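Local structure of extracellular solute-binding protein, family 1 (Bifidobacterium longum subsp. infantis, 6FTH) at residues A[95-99]-A[457-461]; A[101-106]-A[341-346]. The protein probably binds human milk oligosaccharides outside the cell and hands them to an ABC transporter for uptake. All coordinates share one frame; numbering follows the deposited sequence.

Contact 1: residues A[95-99]-A[457-461]; sequences NAAQF and PTDSN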
# COMPACT_ATOMS: atom_id res chain seq x y z
N ASN A 95 1.14 -13.01 -12.05
CA ASN A 95 2.05 -13.18 -13.18
C ASN A 95 2.41 -14.64 -13.39
O ASN A 95 2.42 -15.13 -14.52
CB ASN A 95 3.34 -12.38 -12.95
CG ASN A 95 3.10 -10.89 -12.76
OD1 ASN A 95 3.67 -10.27 -11.85
ND2 ASN A 95 2.29 -10.30 -13.63
N ALA A 96 2.75 -15.36 -12.32
CA ALA A 96 3.09 -16.77 -12.47
C ALA A 96 1.90 -17.57 -12.99
O ALA A 96 2.07 -18.47 -13.81
CB ALA A 96 3.62 -17.36 -11.17
N ALA A 97 0.69 -17.22 -12.55
CA ALA A 97 -0.49 -17.96 -12.98
C ALA A 97 -0.71 -17.83 -14.48
O ALA A 97 -1.23 -18.75 -15.11
CB ALA A 97 -1.72 -17.46 -12.21
N GLN A 98 -0.34 -16.68 -15.07
CA GLN A 98 -0.43 -16.51 -16.51
C GLN A 98 0.67 -17.27 -17.26
O GLN A 98 0.52 -17.51 -18.46
CB GLN A 98 -0.32 -15.04 -16.91
CG GLN A 98 -1.41 -14.14 -16.34
CD GLN A 98 -2.75 -14.29 -17.06
OE1 GLN A 98 -2.81 -14.70 -18.23
NE2 GLN A 98 -3.83 -13.95 -16.35
N PHE A 99 1.75 -17.64 -16.57
CA PHE A 99 2.87 -18.38 -17.17
C PHE A 99 3.28 -19.50 -16.22
O PHE A 99 4.42 -19.54 -15.74
CB PHE A 99 4.05 -17.45 -17.44
CG PHE A 99 3.75 -16.31 -18.36
CD1 PHE A 99 3.21 -15.14 -17.88
CD2 PHE A 99 4.03 -16.41 -19.72
CE1 PHE A 99 2.93 -14.09 -18.73
CE2 PHE A 99 3.75 -15.36 -20.56
CZ PHE A 99 3.20 -14.20 -20.07
N PRO A 457 -6.44 -16.93 -13.75
CA PRO A 457 -5.97 -16.15 -14.89
C PRO A 457 -7.06 -15.72 -15.83
O PRO A 457 -7.06 -14.57 -16.27
CB PRO A 457 -4.95 -17.07 -15.58
CG PRO A 457 -4.55 -18.03 -14.54
CD PRO A 457 -5.74 -18.23 -13.65
N THR A 458 -8.03 -16.60 -16.12
CA THR A 458 -9.10 -16.23 -17.04
C THR A 458 -9.92 -15.09 -16.47
O THR A 458 -10.23 -14.11 -17.16
CB THR A 458 -10.00 -17.45 -17.30
OG1 THR A 458 -9.25 -18.47 -17.97
CG2 THR A 458 -11.18 -17.07 -18.17
N ASP A 459 -10.30 -15.21 -15.20
CA ASP A 459 -11.12 -14.17 -14.60
C ASP A 459 -10.32 -12.89 -14.38
O ASP A 459 -10.87 -11.79 -14.51
CB ASP A 459 -11.73 -14.65 -13.29
CG ASP A 459 -12.93 -15.56 -13.50
OD1 ASP A 459 -13.39 -15.75 -14.65
OD2 ASP A 459 -13.38 -16.10 -12.49
N SER A 460 -9.02 -13.01 -14.07
CA SER A 460 -8.17 -11.83 -13.95
C SER A 460 -8.12 -11.05 -15.26
O SER A 460 -8.23 -9.82 -15.27
CB SER A 460 -6.77 -12.24 -13.52
OG SER A 460 -6.77 -12.69 -12.18
N ASN A 461 -8.01 -11.75 -16.39
CA ASN A 461 -7.98 -11.07 -17.67
C ASN A 461 -9.33 -10.40 -17.97
O ASN A 461 -9.37 -9.28 -18.48
CB ASN A 461 -7.55 -12.03 -18.78
CG ASN A 461 -6.08 -12.44 -18.64
OD1 ASN A 461 -5.26 -11.71 -18.10
ND2 ASN A 461 -5.75 -13.62 -19.14

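Contact 2: residues A[101-106]-A[341-346]; sequences GLFEDL and FSLSSH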
# COMPACT_ATOMS: atom_id res chain seq x y z
N GLY A 101 4.04 -22.82 -16.15
CA GLY A 101 5.14 -23.74 -16.35
C GLY A 101 6.51 -23.12 -16.19
O GLY A 101 7.50 -23.86 -16.16
N LEU A 102 6.58 -21.80 -16.07
CA LEU A 102 7.84 -21.10 -15.91
C LEU A 102 8.39 -21.19 -14.49
O LEU A 102 9.60 -21.01 -14.30
CB LEU A 102 7.64 -19.62 -16.26
CG LEU A 102 8.50 -18.93 -17.31
CD1 LEU A 102 8.71 -19.81 -18.56
CD2 LEU A 102 7.85 -17.60 -17.68
N PHE A 103 7.55 -21.47 -13.50
CA PHE A 103 7.92 -21.30 -12.10
C PHE A 103 7.70 -22.56 -11.28
O PHE A 103 6.72 -23.28 -11.46
CB PHE A 103 7.12 -20.13 -11.47
CG PHE A 103 7.43 -18.80 -12.09
CD1 PHE A 103 8.63 -18.17 -11.82
CD2 PHE A 103 6.54 -18.20 -12.95
CE1 PHE A 103 8.94 -16.94 -12.39
CE2 PHE A 103 6.84 -16.97 -13.52
CZ PHE A 103 8.05 -16.35 -13.24
N GLU A 104 8.62 -22.80 -10.36
CA GLU A 104 8.48 -23.89 -9.41
C GLU A 104 7.32 -23.62 -8.46
O GLU A 104 7.17 -22.51 -7.94
CB GLU A 104 9.77 -23.99 -8.59
CG GLU A 104 9.76 -25.04 -7.48
CD GLU A 104 10.34 -26.35 -7.94
OE1 GLU A 104 10.52 -26.52 -9.17
OE2 GLU A 104 10.62 -27.19 -7.07
N ASP A 105 6.52 -24.65 -8.21
CA ASP A 105 5.47 -24.59 -7.19
C ASP A 105 6.14 -24.81 -5.85
O ASP A 105 6.44 -25.94 -5.45
CB ASP A 105 4.41 -25.66 -7.46
CG ASP A 105 3.31 -25.70 -6.39
OD1 ASP A 105 3.31 -24.90 -5.44
OD2 ASP A 105 2.44 -26.59 -6.50
N LEU A 106 6.41 -23.70 -5.15
CA LEU A 106 7.13 -23.74 -3.89
C LEU A 106 6.34 -24.38 -2.76
O LEU A 106 6.94 -24.74 -1.73
CB LEU A 106 7.53 -22.31 -3.49
CG LEU A 106 8.47 -21.62 -4.48
CD1 LEU A 106 8.49 -20.11 -4.25
CD2 LEU A 106 9.87 -22.21 -4.34
N PHE A 341 9.77 -13.73 -3.88
CA PHE A 341 10.70 -14.80 -4.25
C PHE A 341 10.03 -15.76 -5.21
O PHE A 341 9.00 -16.35 -4.87
CB PHE A 341 11.16 -15.58 -3.01
CG PHE A 341 12.23 -16.62 -3.29
CD1 PHE A 341 11.91 -17.85 -3.85
CD2 PHE A 341 13.56 -16.36 -2.97
CE1 PHE A 341 12.89 -18.80 -4.10
CE2 PHE A 341 14.55 -17.30 -3.23
CZ PHE A 341 14.21 -18.52 -3.81
N SER A 342 10.61 -15.95 -6.40
CA SER A 342 10.12 -16.98 -7.30
C SER A 342 11.32 -17.72 -7.89
O SER A 342 12.36 -17.11 -8.14
CB SER A 342 9.27 -16.40 -8.44
OG SER A 342 8.03 -15.86 -7.98
N LEU A 343 11.16 -19.02 -8.07
CA LEU A 343 12.21 -19.92 -8.54
C LEU A 343 11.83 -20.43 -9.92
O LEU A 343 10.72 -20.91 -10.13
CB LEU A 343 12.31 -21.12 -7.59
CG LEU A 343 13.30 -22.26 -7.90
CD1 LEU A 343 14.72 -21.75 -8.03
CD2 LEU A 343 13.22 -23.32 -6.82
N SER A 344 12.76 -20.33 -10.86
CA SER A 344 12.52 -20.86 -12.20
C SER A 344 12.35 -22.37 -12.14
O SER A 344 13.11 -23.07 -11.47
CB SER A 344 13.70 -20.55 -13.12
OG SER A 344 13.59 -21.29 -14.32
N SER A 345 11.34 -22.88 -12.86
CA SER A 345 11.15 -24.31 -12.94
C SER A 345 12.31 -25.00 -13.63
O SER A 345 12.45 -26.22 -13.51
CB SER A 345 9.87 -24.61 -13.70
OG SER A 345 9.97 -24.10 -15.01
N HIS A 346 13.15 -24.25 -14.33
CA HIS A 346 14.29 -24.83 -15.03
C HIS A 346 15.62 -24.41 -14.41
O HIS A 346 16.67 -24.59 -15.03
CB HIS A 346 14.18 -24.49 -16.52
CG HIS A 346 12.85 -24.86 -17.09
ND1 HIS A 346 12.01 -23.95 -17.70
CD2 HIS A 346 12.18 -26.03 -17.08
CE1 HIS A 346 10.90 -24.56 -18.07
NE2 HIS A 346 10.97 -25.82 -17.71
O HOH W 1 8.45 -20.05 -7.80

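Contact 1: residues A[95-99]-A[457-461]
Pro457 O, in the first turn of helix 457-484, accepts two N-H groups from opposite faces of its carbonyl plane: Gln98 NE2 from the neighbouring helix, 3.3 Å away, and Asn461 N from its own helix, 3.0 Å away. The bond from Gln98 is noticeably bent, the more so of the two inter-helix bonds. Gln98 also uses the other end of its amide, since OE1 receives ND2 of Asn461 at 3.3 Å along a fairly straight N-H line of 161°. The two side chains approach from opposite directions with their amide planes turned 45° apart, so they are neither coplanar nor stacked. Gln98 OE1 lies close to the plane of the Asn461 amide, whereas ND2 meets the Gln98 carbonyl at its side. A bend in the middle of the Gln98 chain (chi2 -76°) folds its amide over to Pro457, placing NE2 3.4 Å from Pro457 CB. An alanine here removes both inter-helix bonds, and is likely to leave Pro457 O with one N-H donor fewer and the Asn461 amide freer to turn. Beside this polar bridge the proline ring rests on the end of helix 93-98, its CG 3.7 Å from Ala97 CB and 3.4 Å from Ala97 O. Ser460 adds little, its CB just within reach of Gln98 NE2, and its hydroxyl bonds back to Asp456 O. The last turn of one helix thus meets the proline-led first turn of another through a small, surface-lying, largely polar patch, consistent with a contact between the two lobes of a periplasmic-binding-protein-like fold.

Contact 2: residues A[101-106]-A[341-346]
Glu104 and Leu343 run side by side and point the same way, with Glu104 CG 3.9 Å from Leu343 CD2; Leu343 also packs on Ala353 and Leu354 of helix 350-360. Both chains set off with CG opposite the backbone N (chi1 177° in each), and with this shared torsion they run alongside; Glu104 then bends, and its OE1 forms a salt bridge with Lys350. Leu106 and Phe341 instead cross at about a right angle: Leu106 CD1 comes to the edge of the Phe341 ring, near its plane, 4.1 Å from Phe341 CD1. Phe103 turns its side chain off the other way, and the edge of its ring meets Leu343 O while Ser342 CB approaches obliquely.

The backbones between these groups pair at a single point. Phe103 and Ser344 form a non-hydrogen-bonded antiparallel pair, flanked by Glu104 N to Leu343 O (2.8 Å) and Ser345 N to Leu102 O (2.9 Å, almost straight at 177°). A water accepts from Leu343 N at 2.9 Å and lies close to Glu104 O, continuing the pairing beyond the direct bonds.

At the far end the Ser345 hydroxyl occupies the position between its backbone N and carbonyl carbon (chi1 61°), from which OG donates to Gly101 O at 2.7 Å. Ser345 OG also sits over the centre of one face of the His346 ring. Ser344 OG receives His346 N at 3.0 Å, closing an ST turn at Ser344-His346. The loop is thereby joined by a single antiparallel bridge to the chain that carries strand 339-343, which itself pairs with strand 86-88 in the mixed beta-sheet of an alpha/beta lobe.

In the fold
The two contacts lie on the same side of the molecule, with centres about 15 Å apart, and share one stretch of chain: helix 93-98 ends in contact 1, and the loop after it enters contact 2. They touch directly where Ala96 CB packs against Phe103 CD2 at 3.5 Å. Tyr138 is a common neighbour, packing on Ala96 and accepting the Ser342 hydroxyl at its backbone oxygen. Contact 2 fixes the loop to the sheet within one lobe, while contact 1 links the same region to helix 457-484. In this family the sugar probably binds in the cleft between lobes; contact 1 is consistent with a bridge between them, and no ligand takes part in either contact.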